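Local coordinates for protein nitroalkane oxidase (Podospora anserina, PDB 3MKH) that oxidises nitroalkanes to aldehydes or ketones with FAD and molecular oxygen, releasing nitrite and hydrogen peroxide, by way of a carbanion formed when a substrate proton is removed, at residues A[31-36]-A[235-240]; A[39-44]-A[227-232]; A[46-51]-A[175-180]; A[214-217]-A[223-226]. One frame throughout, in Å; residues are numbered along the deposited sequence.

Interaction 1: residues A[31-36]-A[235-240]; sequences QTYLQH and HTSVSG
T236 and S237, the two middle residues of a type I turn, receive the ring of Y33 from helix 9-33. The turn opens at H235, whose O accepts from V238 N at 3.1 Å; its side chain sets off away from 31-36, and the imidazole bonds to Y86 and to Y379 of the second subunit. T236 next crosses the tyrosine at about a right angle, with OG1 3.7 Å from Y33 CE1, while that hydroxyl is hydrogen-bonded to R43. Its backbone also serves: one water accepts from T236 N at 3.0 Å and donates to Y33 OH at 3.1 Å, tying the phenol to the turn, and Y33 OH also bonds E89 and R30. S237 then lays its methylene over one ring face, CB lying 3.9 Å from the Y33 centroid and 24° off the normal, a CH-pi contact displaced toward CD2 and CE2. With chi1 at 81°, S237 OG stands between its own N and C and bonds S91 of helix 90-109. Here a turn from the loop between strands 224-228 and 242-251 docks on the N-terminal helices, as where the helical and beta domains of the acyl-CoA dehydrogenase fold meet.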
loop_
_atom_site.group_PDB
_atom_site.type_symbol
_atom_site.label_atom_id
_atom_site.label_comp_id
_atom_site.label_asym_id
_atom_site.label_seq_id
_atom_site.Cartn_x
_atom_site.Cartn_y
_atom_site.Cartn_z
ATOM N N GLN A 31 -19.234 -8.324 -29.582
ATOM C CA GLN A 31 -20.693 -8.423 -29.719
ATOM C C GLN A 31 -21.085 -9.811 -30.232
ATOM O O GLN A 31 -22.162 -10.331 -29.926
ATOM C CB GLN A 31 -21.255 -7.317 -30.616
ATOM C CG GLN A 31 -21.102 -5.908 -30.025
ATOM C CD GLN A 31 -21.458 -5.829 -28.536
ATOM O OE1 GLN A 31 -20.613 -5.462 -27.704
ATOM N NE2 GLN A 31 -22.710 -6.162 -28.193
ATOM N N THR A 32 -20.184 -10.419 -30.986
ATOM C CA THR A 32 -20.393 -11.769 -31.468
ATOM C C THR A 32 -20.307 -12.829 -30.369
ATOM O O THR A 32 -21.250 -13.614 -30.200
ATOM C CB THR A 32 -19.428 -12.087 -32.609
ATOM O OG1 THR A 32 -19.789 -11.286 -33.736
ATOM C CG2 THR A 32 -19.502 -13.566 -32.988
ATOM N N TYR A 33 -19.213 -12.856 -29.605
ATOM C CA TYR A 33 -19.063 -13.934 -28.610
ATOM C C TYR A 33 -20.016 -13.826 -27.406
ATOM O O TYR A 33 -20.374 -14.826 -26.776
ATOM C CB TYR A 33 -17.589 -14.176 -28.211
ATOM C CG TYR A 33 -16.900 -13.147 -27.328
ATOM C CD1 TYR A 33 -17.310 -12.923 -26.017
ATOM C CD2 TYR A 33 -15.763 -12.468 -27.776
ATOM C CE1 TYR A 33 -16.636 -11.995 -25.191
ATOM C CE2 TYR A 33 -15.097 -11.546 -26.961
ATOM C CZ TYR A 33 -15.535 -11.320 -25.676
ATOM O OH TYR A 33 -14.883 -10.413 -24.864
ATOM N N LEU A 34 -20.450 -12.610 -27.118
ATOM C CA LEU A 34 -21.436 -12.345 -26.064
ATOM C C LEU A 34 -22.783 -13.071 -26.286
ATOM O O LEU A 34 -23.579 -13.236 -25.356
ATOM C CB LEU A 34 -21.672 -10.834 -25.972
ATOM C CG LEU A 34 -21.192 -10.066 -24.737
ATOM C CD1 LEU A 34 -20.103 -10.776 -23.982
ATOM C CD2 LEU A 34 -20.791 -8.633 -25.071
ATOM N N GLN A 35 -23.035 -13.515 -27.510
ATOM C CA GLN A 35 -24.243 -14.297 -27.792
ATOM C C GLN A 35 -24.187 -15.708 -27.194
ATOM O O GLN A 35 -25.209 -16.394 -27.066
ATOM C CB GLN A 35 -24.458 -14.384 -29.301
ATOM C CG GLN A 35 -24.429 -13.022 -29.990
ATOM C CD GLN A 35 -25.812 -12.427 -30.187
ATOM O OE1 GLN A 35 -26.457 -11.976 -29.230
ATOM N NE2 GLN A 35 -26.274 -12.417 -31.437
ATOM N N HIS A 36 -22.989 -16.148 -26.836
ATOM C CA HIS A 36 -22.826 -17.457 -26.222
ATOM C C HIS A 36 -22.683 -17.301 -24.717
ATOM O O HIS A 36 -22.328 -16.222 -24.234
ATOM C CB HIS A 36 -21.609 -18.177 -26.799
ATOM C CG HIS A 36 -21.719 -18.457 -28.263
ATOM N ND1 HIS A 36 -22.681 -19.292 -28.787
ATOM C CD2 HIS A 36 -20.996 -18.005 -29.316
ATOM C CE1 HIS A 36 -22.542 -19.351 -30.100
ATOM N NE2 HIS A 36 -21.528 -18.578 -30.448
ATOM N N HIS A 235 -11.231 -12.702 -20.117
ATOM C CA HIS A 235 -10.660 -13.372 -21.296
ATOM C C HIS A 235 -11.498 -14.609 -21.660
ATOM O O HIS A 235 -10.968 -15.708 -21.874
ATOM C CB HIS A 235 -9.206 -13.764 -21.045
ATOM C CG HIS A 235 -8.298 -12.598 -20.770
ATOM N ND1 HIS A 235 -8.089 -12.099 -19.502
ATOM C CD2 HIS A 235 -7.545 -11.836 -21.600
ATOM C CE1 HIS A 235 -7.242 -11.084 -19.560
ATOM N NE2 HIS A 235 -6.897 -10.901 -20.824
ATOM N N THR A 236 -12.808 -14.416 -21.732
ATOM C CA THR A 236 -13.751 -15.530 -21.890
ATOM C C THR A 236 -13.787 -16.121 -23.312
ATOM O O THR A 236 -14.371 -17.189 -23.532
ATOM C CB THR A 236 -15.171 -15.126 -21.461
ATOM O OG1 THR A 236 -15.697 -14.141 -22.366
ATOM C CG2 THR A 236 -15.154 -14.552 -20.036
ATOM N N SER A 237 -13.166 -15.428 -24.270
ATOM C CA SER A 237 -13.064 -15.934 -25.639
ATOM C C SER A 237 -11.668 -16.508 -25.882
ATOM O O SER A 237 -11.299 -16.839 -27.014
ATOM C CB SER A 237 -13.372 -14.828 -26.669
ATOM O OG SER A 237 -12.234 -13.990 -26.884
ATOM N N VAL A 238 -10.888 -16.615 -24.818
ATOM C CA VAL A 238 -9.537 -17.158 -24.932
ATOM C C VAL A 238 -9.541 -18.633 -24.562
ATOM O O VAL A 238 -10.140 -19.020 -23.565
ATOM C CB VAL A 238 -8.547 -16.405 -24.022
ATOM C CG1 VAL A 238 -7.218 -17.114 -23.997
ATOM C CG2 VAL A 238 -8.400 -14.946 -24.489
ATOM N N SER A 239 -8.891 -19.461 -25.372
ATOM C CA SER A 239 -8.871 -20.903 -25.130
ATOM C C SER A 239 -7.456 -21.408 -24.800
ATOM O O SER A 239 -6.581 -21.425 -25.659
ATOM C CB SER A 239 -9.421 -21.654 -26.350
ATOM O OG SER A 239 -9.369 -23.058 -26.153
ATOM N N GLY A 240 -7.243 -21.837 -23.562
ATOM C CA GLY A 240 -5.984 -22.464 -23.181
ATOM C C GLY A 240 -6.266 -23.667 -22.311
ATOM O O GLY A 240 -6.021 -23.641 -21.113
HETATM O O HOH W 1 -14.205 -11.784 -22.219
#

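Interaction 2: residues A[39-44]-A[227-232]; sequences NSPLRF and LRHVAT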
loop_
_atom_site.group_PDB
_atom_site.type_symbol
_atom_site.label_atom_id
_atom_site.label_comp_id
_atom_site.label_asym_id
_atom_site.label_seq_id
_atom_site.Cartn_x
_atom_site.Cartn_y
_atom_site.Cartn_z
ATOM N N ASN A 39 -19.221 -19.093 -20.024
ATOM C CA ASN A 39 -18.230 -20.143 -19.870
ATOM C C ASN A 39 -18.111 -21.042 -21.098
ATOM O O ASN A 39 -17.430 -22.063 -21.046
ATOM C CB ASN A 39 -18.609 -21.018 -18.661
ATOM C CG ASN A 39 -20.063 -21.517 -18.719
ATOM O OD1 ASN A 39 -20.878 -21.026 -19.507
ATOM N ND2 ASN A 39 -20.385 -22.503 -17.878
ATOM N N SER A 40 -18.783 -20.694 -22.195
ATOM C CA SER A 40 -18.819 -21.597 -23.350
ATOM C C SER A 40 -17.555 -21.546 -24.205
ATOM O O SER A 40 -17.106 -20.465 -24.580
ATOM C CB SER A 40 -20.037 -21.293 -24.233
ATOM O OG SER A 40 -20.017 -22.110 -25.389
ATOM N N PRO A 41 -16.991 -22.720 -24.548
ATOM C CA PRO A 41 -15.900 -22.734 -25.529
ATOM C C PRO A 41 -16.308 -22.136 -26.880
ATOM O O PRO A 41 -15.436 -21.829 -27.710
ATOM C CB PRO A 41 -15.589 -24.229 -25.689
ATOM C CG PRO A 41 -16.031 -24.840 -24.402
ATOM C CD PRO A 41 -17.252 -24.057 -23.991
ATOM N N LEU A 42 -17.610 -21.999 -27.112
ATOM C CA LEU A 42 -18.102 -21.397 -28.351
ATOM C C LEU A 42 -17.759 -19.906 -28.454
ATOM O O LEU A 42 -17.798 -19.328 -29.555
ATOM C CB LEU A 42 -19.623 -21.574 -28.485
ATOM C CG LEU A 42 -20.233 -22.759 -29.260
ATOM C CD1 LEU A 42 -19.438 -24.037 -29.078
ATOM C CD2 LEU A 42 -21.681 -22.967 -28.831
ATOM N N ARG A 43 -17.468 -19.265 -27.323
ATOM C CA ARG A 43 -17.055 -17.866 -27.376
ATOM C C ARG A 43 -15.765 -17.752 -28.186
ATOM O O ARG A 43 -15.673 -16.952 -29.119
ATOM C CB ARG A 43 -16.862 -17.276 -25.974
ATOM C CG ARG A 43 -18.167 -17.001 -25.268
ATOM C CD ARG A 43 -18.032 -16.060 -24.076
ATOM N NE ARG A 43 -19.362 -15.619 -23.657
ATOM C CZ ARG A 43 -19.609 -14.582 -22.866
ATOM N NH1 ARG A 43 -18.615 -13.853 -22.361
ATOM N NH2 ARG A 43 -20.868 -14.274 -22.581
ATOM N N PHE A 44 -14.774 -18.551 -27.815
ATOM C CA PHE A 44 -13.516 -18.624 -28.557
ATOM C C PHE A 44 -13.785 -18.943 -30.035
ATOM O O PHE A 44 -13.366 -18.215 -30.925
ATOM C CB PHE A 44 -12.627 -19.705 -27.940
ATOM C CG PHE A 44 -11.522 -20.167 -28.832
ATOM C CD1 PHE A 44 -10.430 -19.353 -29.085
ATOM C CD2 PHE A 44 -11.558 -21.436 -29.395
ATOM C CE1 PHE A 44 -9.398 -19.789 -29.892
ATOM C CE2 PHE A 44 -10.538 -21.877 -30.203
ATOM C CZ PHE A 44 -9.454 -21.052 -30.456
ATOM N N LEU A 227 -8.720 -32.279 -22.462
ATOM C CA LEU A 227 -9.228 -32.949 -21.270
ATOM C C LEU A 227 -10.290 -32.099 -20.580
ATOM O O LEU A 227 -11.297 -32.624 -20.125
ATOM C CB LEU A 227 -8.097 -33.256 -20.285
ATOM C CG LEU A 227 -6.978 -34.181 -20.794
ATOM C CD1 LEU A 227 -5.955 -34.407 -19.694
ATOM C CD2 LEU A 227 -7.569 -35.511 -21.271
ATOM N N ARG A 228 -10.041 -30.792 -20.477
ATOM C CA ARG A 228 -10.997 -29.899 -19.828
ATOM C C ARG A 228 -10.841 -28.489 -20.338
ATOM O O ARG A 228 -9.718 -27.956 -20.386
ATOM C CB ARG A 228 -10.836 -29.921 -18.298
ATOM C CG ARG A 228 -11.713 -28.901 -17.584
ATOM C CD ARG A 228 -11.666 -29.054 -16.063
ATOM N NE ARG A 228 -10.395 -28.633 -15.469
ATOM C CZ ARG A 228 -10.186 -27.443 -14.905
ATOM N NH1 ARG A 228 -11.155 -26.539 -14.874
ATOM N NH2 ARG A 228 -9.003 -27.152 -14.379
ATOM N N HIS A 229 -11.963 -27.894 -20.741
ATOM C CA HIS A 229 -11.997 -26.469 -21.048
ATOM C C HIS A 229 -12.050 -25.722 -19.722
ATOM O O HIS A 229 -12.857 -26.053 -18.851
ATOM C CB HIS A 229 -13.228 -26.106 -21.893
ATOM C CG HIS A 229 -13.209 -26.684 -23.278
ATOM N ND1 HIS A 229 -12.455 -26.146 -24.301
ATOM C CD2 HIS A 229 -13.864 -27.746 -23.810
ATOM C CE1 HIS A 229 -12.637 -26.858 -25.400
ATOM N NE2 HIS A 229 -13.485 -27.841 -25.128
ATOM N N VAL A 230 -11.211 -24.699 -19.586
ATOM C CA VAL A 230 -11.091 -23.948 -18.338
ATOM C C VAL A 230 -11.894 -22.653 -18.430
ATOM O O VAL A 230 -11.634 -21.807 -19.290
ATOM C CB VAL A 230 -9.604 -23.597 -18.042
ATOM C CG1 VAL A 230 -9.460 -22.923 -16.671
ATOM C CG2 VAL A 230 -8.724 -24.853 -18.125
ATOM N N ALA A 231 -12.870 -22.507 -17.545
ATOM C CA ALA A 231 -13.682 -21.298 -17.464
ATOM C C ALA A 231 -12.941 -20.261 -16.604
ATOM O O ALA A 231 -12.423 -20.583 -15.533
ATOM C CB ALA A 231 -15.056 -21.627 -16.866
ATOM N N THR A 232 -12.901 -19.020 -17.082
ATOM C CA THR A 232 -12.097 -17.965 -16.466
ATOM C C THR A 232 -12.988 -16.723 -16.275
ATOM O O THR A 232 -13.947 -16.535 -17.021
ATOM C CB THR A 232 -10.831 -17.631 -17.364
ATOM O OG1 THR A 232 -11.250 -17.193 -18.663
ATOM C CG2 THR A 232 -9.945 -18.869 -17.557
#
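P41, in the first turn of helix 41-45, and H229, just past strand 224-228, form a CH-pi contact where a short helix of the N-terminal region is laid against an extended run leaving the beta domain. P41 CG sits 3.6 Å from the centroid of the H229 imidazole, 15° off the ring normal, so the proline meets the face somewhat off its centre. The proline stands at about a right angle to the histidine, and its CB reaches across to H229 ND1 at 3.9 Å. A chi1 of -67° sets H229 CG anti to the carbonyl carbon, and the second torsion turns the ring face to the proline. F179 packs edge-to-face with the same imidazole and also touches P41.

The helix start is held by S40 at the N-cap: S40 OG accepts from L42 N at 3.0 Å, with an N-H...O angle of 151°, and S40 O takes the N-H of R43. One residue before the cap a second, purely apolar touch brings N39 CB to 4.0 Å from A231 CB.

The run from 229 to 232 alternates, H229 and A231 pointing toward the helix while V230 and T232 point away. It emerges from a classic beta bulge, in which L227 and R228 both face H242 of the antiparallel neighbour. The second subunit closes on this run, with R228 NH2 in a salt bridge to D380 of that subunit, V230 packed on the same aspartate, and A231 bonded through its backbone and packed on L381 of that subunit.

Interaction 3: residues A[46-51]-A[175-180]; sequences STQPTY and AGWDFK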
loop_
_atom_site.group_PDB
_atom_site.type_symbol
_atom_site.label_atom_id
_atom_site.label_comp_id
_atom_site.label_asym_id
_atom_site.label_seq_id
_atom_site.Cartn_x
_atom_site.Cartn_y
_atom_site.Cartn_z
ATOM N N SER A 46 -16.327 -18.617 -31.887
ATOM C CA SER A 46 -17.054 -17.568 -32.586
ATOM C C SER A 46 -16.157 -16.400 -33.021
ATOM O O SER A 46 -16.580 -15.564 -33.806
ATOM C CB SER A 46 -18.208 -17.021 -31.728
ATOM O OG SER A 46 -17.732 -16.118 -30.735
ATOM N N THR A 47 -14.938 -16.322 -32.499
ATOM C CA THR A 47 -14.045 -15.230 -32.905
ATOM C C THR A 47 -13.199 -15.542 -34.147
ATOM O O THR A 47 -12.379 -14.731 -34.560
ATOM C CB THR A 47 -13.099 -14.791 -31.759
ATOM O OG1 THR A 47 -12.255 -15.885 -31.387
ATOM C CG2 THR A 47 -13.901 -14.346 -30.543
ATOM N N GLN A 48 -13.400 -16.704 -34.751
ATOM C CA GLN A 48 -12.583 -17.058 -35.912
ATOM C C GLN A 48 -12.723 -16.066 -37.083
ATOM O O GLN A 48 -11.718 -15.616 -37.646
ATOM C CB GLN A 48 -12.837 -18.500 -36.370
ATOM C CG GLN A 48 -11.800 -18.963 -37.410
ATOM C CD GLN A 48 -12.003 -20.385 -37.895
ATOM O OE1 GLN A 48 -12.955 -21.056 -37.512
ATOM N NE2 GLN A 48 -11.108 -20.843 -38.768
ATOM N N PRO A 49 -13.964 -15.729 -37.466
ATOM C CA PRO A 49 -14.089 -14.793 -38.590
ATOM C C PRO A 49 -13.364 -13.462 -38.356
ATOM O O PRO A 49 -12.727 -12.940 -39.279
ATOM C CB PRO A 49 -15.604 -14.586 -38.703
ATOM C CG PRO A 49 -16.178 -15.893 -38.201
ATOM C CD PRO A 49 -15.261 -16.327 -37.089
ATOM N N THR A 50 -13.437 -12.902 -37.154
ATOM C CA THR A 50 -12.726 -11.645 -36.950
ATOM C C THR A 50 -11.223 -11.839 -36.835
ATOM O O THR A 50 -10.453 -10.958 -37.212
ATOM C CB THR A 50 -13.273 -10.802 -35.781
ATOM O OG1 THR A 50 -13.407 -11.618 -34.631
ATOM C CG2 THR A 50 -14.645 -10.209 -36.130
ATOM N N TYR A 51 -10.794 -12.988 -36.330
ATOM C CA TYR A 51 -9.379 -13.321 -36.369
ATOM C C TYR A 51 -8.899 -13.390 -37.828
ATOM O O TYR A 51 -7.826 -12.874 -38.169
ATOM C CB TYR A 51 -9.137 -14.647 -35.636
ATOM C CG TYR A 51 -7.694 -15.098 -35.521
ATOM C CD1 TYR A 51 -7.040 -15.692 -36.599
ATOM C CD2 TYR A 51 -7.000 -14.969 -34.332
ATOM C CE1 TYR A 51 -5.730 -16.122 -36.496
ATOM C CE2 TYR A 51 -5.687 -15.414 -34.213
ATOM C CZ TYR A 51 -5.058 -15.991 -35.303
ATOM O OH TYR A 51 -3.759 -16.443 -35.197
ATOM N N ALA A 175 -5.135 -25.736 -28.762
ATOM C CA ALA A 175 -6.085 -26.735 -29.250
ATOM C C ALA A 175 -6.711 -26.396 -30.614
ATOM O O ALA A 175 -7.404 -27.224 -31.204
ATOM C CB ALA A 175 -7.170 -26.998 -28.188
ATOM N N GLY A 176 -6.462 -25.188 -31.125
ATOM C CA GLY A 176 -6.978 -24.802 -32.436
ATOM C C GLY A 176 -8.461 -24.462 -32.425
ATOM O O GLY A 176 -9.121 -24.588 -31.393
ATOM N N TRP A 177 -8.992 -24.040 -33.572
ATOM C CA TRP A 177 -10.389 -23.621 -33.652
ATOM C C TRP A 177 -11.370 -24.763 -33.387
ATOM O O TRP A 177 -12.467 -24.535 -32.865
ATOM C CB TRP A 177 -10.694 -23.003 -35.015
ATOM C CG TRP A 177 -9.916 -21.764 -35.296
ATOM C CD1 TRP A 177 -8.957 -21.600 -36.260
ATOM C CD2 TRP A 177 -10.022 -20.507 -34.615
ATOM N NE1 TRP A 177 -8.466 -20.319 -36.224
ATOM C CE2 TRP A 177 -9.095 -19.627 -35.222
ATOM C CE3 TRP A 177 -10.813 -20.036 -33.556
ATOM C CZ2 TRP A 177 -8.929 -18.311 -34.801
ATOM C CZ3 TRP A 177 -10.645 -18.716 -33.133
ATOM C CH2 TRP A 177 -9.715 -17.867 -33.765
ATOM N N ASP A 178 -10.970 -25.980 -33.750
ATOM C CA ASP A 178 -11.858 -27.138 -33.664
ATOM C C ASP A 178 -11.448 -28.071 -32.518
ATOM O O ASP A 178 -11.972 -29.180 -32.385
ATOM C CB ASP A 178 -11.931 -27.882 -35.005
ATOM C CG ASP A 178 -10.629 -28.573 -35.379
ATOM O OD1 ASP A 178 -9.626 -28.452 -34.633
ATOM O OD2 ASP A 178 -10.614 -29.240 -36.439
ATOM N N PHE A 179 -10.487 -27.618 -31.710
ATOM C CA PHE A 179 -10.063 -28.345 -30.524
ATOM C C PHE A 179 -9.314 -29.645 -30.818
ATOM O O PHE A 179 -9.149 -30.481 -29.941
ATOM C CB PHE A 179 -11.267 -28.584 -29.601
ATOM C CG PHE A 179 -11.936 -27.309 -29.177
ATOM C CD1 PHE A 179 -11.172 -26.243 -28.725
ATOM C CD2 PHE A 179 -13.309 -27.164 -29.247
ATOM C CE1 PHE A 179 -11.776 -25.056 -28.349
ATOM C CE2 PHE A 179 -13.918 -25.980 -28.864
ATOM C CZ PHE A 179 -13.140 -24.926 -28.416
ATOM N N LYS A 180 -8.831 -29.804 -32.038
ATOM C CA LYS A 180 -8.051 -30.991 -32.357
ATOM C C LYS A 180 -6.586 -30.654 -32.637
ATOM O O LYS A 180 -5.852 -31.458 -33.213
ATOM C CB LYS A 180 -8.688 -31.749 -33.529
ATOM C CG LYS A 180 -10.049 -32.356 -33.183
ATOM C CD LYS A 180 -10.584 -33.186 -34.351
ATOM C CE LYS A 180 -12.010 -33.662 -34.095
ATOM N NZ LYS A 180 -12.167 -34.286 -32.743
#
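W177 projects its indole between three side chains of the other segment, each meeting it differently. Q48 lies flat over one face: its amide plane is only 11° from the ring plane, and CG sits 3.6 Å from the centroid of the five-membered ring as a CH-pi contact. A chi1 of -169° with an extended chain beyond CG spreads Q48 along the indole, so that NE2 ends over the face, 3.4 Å from W177 CD1, from where it bonds S127 OG. Y51 instead offers its own face to the rim of the six-membered ring in a T-shaped pair, centroids 5.2 Å apart and planes at 77°, with W177 CZ2 3.5 Å from Y51 CG. T47 comes in at the edge, near the ring plane, OG1 3.7 Å from W177 CZ3, and that hydroxyl is bonded to F44 O. F44 stacks on the indole face opposite Q48, and the indole NE1 is bonded to S127 O, which fixes the ring's rotation. With an alanine here, a gap would probably open between the Q48 amide and the F44 ring, and Y51 would lose its edge-on partner. In this way an aromatic of the loop between strands 161-168 and 184-191, packed on helix 48-56 and the residue before it, joins the N-terminal helical domain to the beta domain of the acyl-CoA dehydrogenase fold.

Interaction 4: residues A[214-217]-A[223-226]; sequences ADLD and SFEV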
loop_
_atom_site.group_PDB
_atom_site.type_symbol
_atom_site.label_atom_id
_atom_site.label_comp_id
_atom_site.label_asym_id
_atom_site.label_seq_id
_atom_site.Cartn_x
_atom_site.Cartn_y
_atom_site.Cartn_z
ATOM N N ALA A 214 -0.765 -30.936 -38.922
ATOM C CA ALA A 214 -0.430 -32.035 -39.837
ATOM C C ALA A 214 0.255 -33.204 -39.114
ATOM O O ALA A 214 -0.048 -34.361 -39.397
ATOM C CB ALA A 214 0.423 -31.534 -40.989
ATOM N N ASP A 215 1.169 -32.907 -38.188
ATOM C CA ASP A 215 1.785 -33.939 -37.348
ATOM C C ASP A 215 0.729 -34.692 -36.547
ATOM O O ASP A 215 0.739 -35.924 -36.483
ATOM C CB ASP A 215 2.784 -33.332 -36.361
ATOM C CG ASP A 215 4.045 -32.792 -37.036
ATOM O OD1 ASP A 215 4.573 -33.431 -37.968
ATOM O OD2 ASP A 215 4.523 -31.722 -36.605
ATOM N N LEU A 216 -0.169 -33.943 -35.914
ATOM C CA LEU A 216 -1.212 -34.541 -35.081
ATOM C C LEU A 216 -2.109 -35.461 -35.891
ATOM O O LEU A 216 -2.435 -36.554 -35.447
ATOM C CB LEU A 216 -2.041 -33.466 -34.363
ATOM C CG LEU A 216 -1.228 -32.651 -33.349
ATOM C CD1 LEU A 216 -2.081 -31.589 -32.697
ATOM C CD2 LEU A 216 -0.601 -33.558 -32.281
ATOM N N ASP A 217 -2.495 -35.021 -37.082
ATOM C CA ASP A 217 -3.383 -35.814 -37.936
ATOM C C ASP A 217 -2.660 -37.077 -38.396
ATOM O O ASP A 217 -3.250 -38.151 -38.487
ATOM C CB ASP A 217 -3.812 -35.018 -39.175
ATOM C CG ASP A 217 -4.751 -33.858 -38.852
ATOM O OD1 ASP A 217 -5.304 -33.797 -37.727
ATOM O OD2 ASP A 217 -4.951 -33.012 -39.754
ATOM N N SER A 223 -3.897 -38.947 -30.322
ATOM C CA SER A 223 -2.603 -38.274 -30.196
ATOM C C SER A 223 -2.721 -36.882 -29.539
ATOM O O SER A 223 -1.787 -36.418 -28.877
ATOM C CB SER A 223 -1.904 -38.168 -31.561
ATOM O OG SER A 223 -2.472 -37.126 -32.347
ATOM N N PHE A 224 -3.855 -36.216 -29.745
ATOM C CA PHE A 224 -4.135 -34.945 -29.071
ATOM C C PHE A 224 -5.541 -34.988 -28.498
ATOM O O PHE A 224 -6.480 -35.405 -29.178
ATOM C CB PHE A 224 -3.986 -33.756 -30.031
ATOM C CG PHE A 224 -4.199 -32.406 -29.372
ATOM C CD1 PHE A 224 -5.439 -31.792 -29.409
ATOM C CD2 PHE A 224 -3.158 -31.762 -28.715
ATOM C CE1 PHE A 224 -5.650 -30.544 -28.792
ATOM C CE2 PHE A 224 -3.349 -30.514 -28.107
ATOM C CZ PHE A 224 -4.605 -29.911 -28.146
ATOM N N GLU A 225 -5.696 -34.556 -27.254
ATOM C CA GLU A 225 -7.025 -34.534 -26.642
ATOM C C GLU A 225 -7.190 -33.351 -25.706
ATOM O O GLU A 225 -6.301 -33.060 -24.907
ATOM C CB GLU A 225 -7.296 -35.836 -25.875
ATOM C CG GLU A 225 -8.764 -35.989 -25.415
ATOM C CD GLU A 225 -8.984 -37.178 -24.482
ATOM O OE1 GLU A 225 -8.104 -38.066 -24.432
ATOM O OE2 GLU A 225 -10.033 -37.221 -23.792
ATOM N N VAL A 226 -8.315 -32.656 -25.822
ATOM C CA VAL A 226 -8.699 -31.674 -24.821
ATOM C C VAL A 226 -9.329 -32.411 -23.636
ATOM O O VAL A 226 -10.334 -33.102 -23.786
ATOM C CB VAL A 226 -9.677 -30.636 -25.390
ATOM C CG1 VAL A 226 -10.204 -29.719 -24.272
ATOM C CG2 VAL A 226 -8.988 -29.823 -26.499
#
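L216 and F224 supply the apolar part of this short-range contact, between helix 213-219 and the strand that begins a few residues later. The leucine's branch end leans on the base of the phenylalanine: CD1 is 3.9 Å from F224 CB and also nears F224 CG, while CD2 comes within 4.1 Å of that same CB. In L216 a chi1 of -65° (CG anti to the carbonyl carbon) and a chi2 of 179° together bring the methyls over. F224 in turn has chi1 at -177°, carrying its ring onward, away from the helix, to meet Y245 edge-to-face.

The polar part centres on the hydroxyl of S223. Its OG is 3.2 Å from L216 O, but this bond is not settled, since the one proton can also go to G220 O, its stronger partner. L216 CD2 lies 4.0 Å from S223 OG, so the leucine side chain also flanks the hydroxyl.

A serine in place of L216 is likely to leave F224 CB without its methyl cover and open a gap between helix and strand.

Beyond the helix, strand 224-228 runs antiparallel to strand 242-251, with S223 bonded through its backbone to T246 and E225 to R244. F224 also touches V243, and L216 packs on V248 as well as on F224, so helix 213-219 lies against both strands of the pair.

Overall arrangement
Interactions 1, 2 and 3 form one continuous seam, with centres 9 to 12 Å apart. R43 and F44 of interaction 2 are among the residues that join them: R43 NH2 bonds H36 O, and F44 stacks on W177 of interaction 3. Interactions 1 and 3 also touch directly, Y33 CB lying 3.2 Å from S46 OG. F179 links interaction 3 to interaction 4, its O 3.5 Å from V226 CG2, with the two centres 16 Å apart. Interactions 2 and 4 share strand 224-228, and interactions 2, 3 and 4 nest within the loop closed by interaction 1. FAD lies close by: the side chains of S237, A231, Y51 and F224 are about 10, 11, 12 and 12 Å from it.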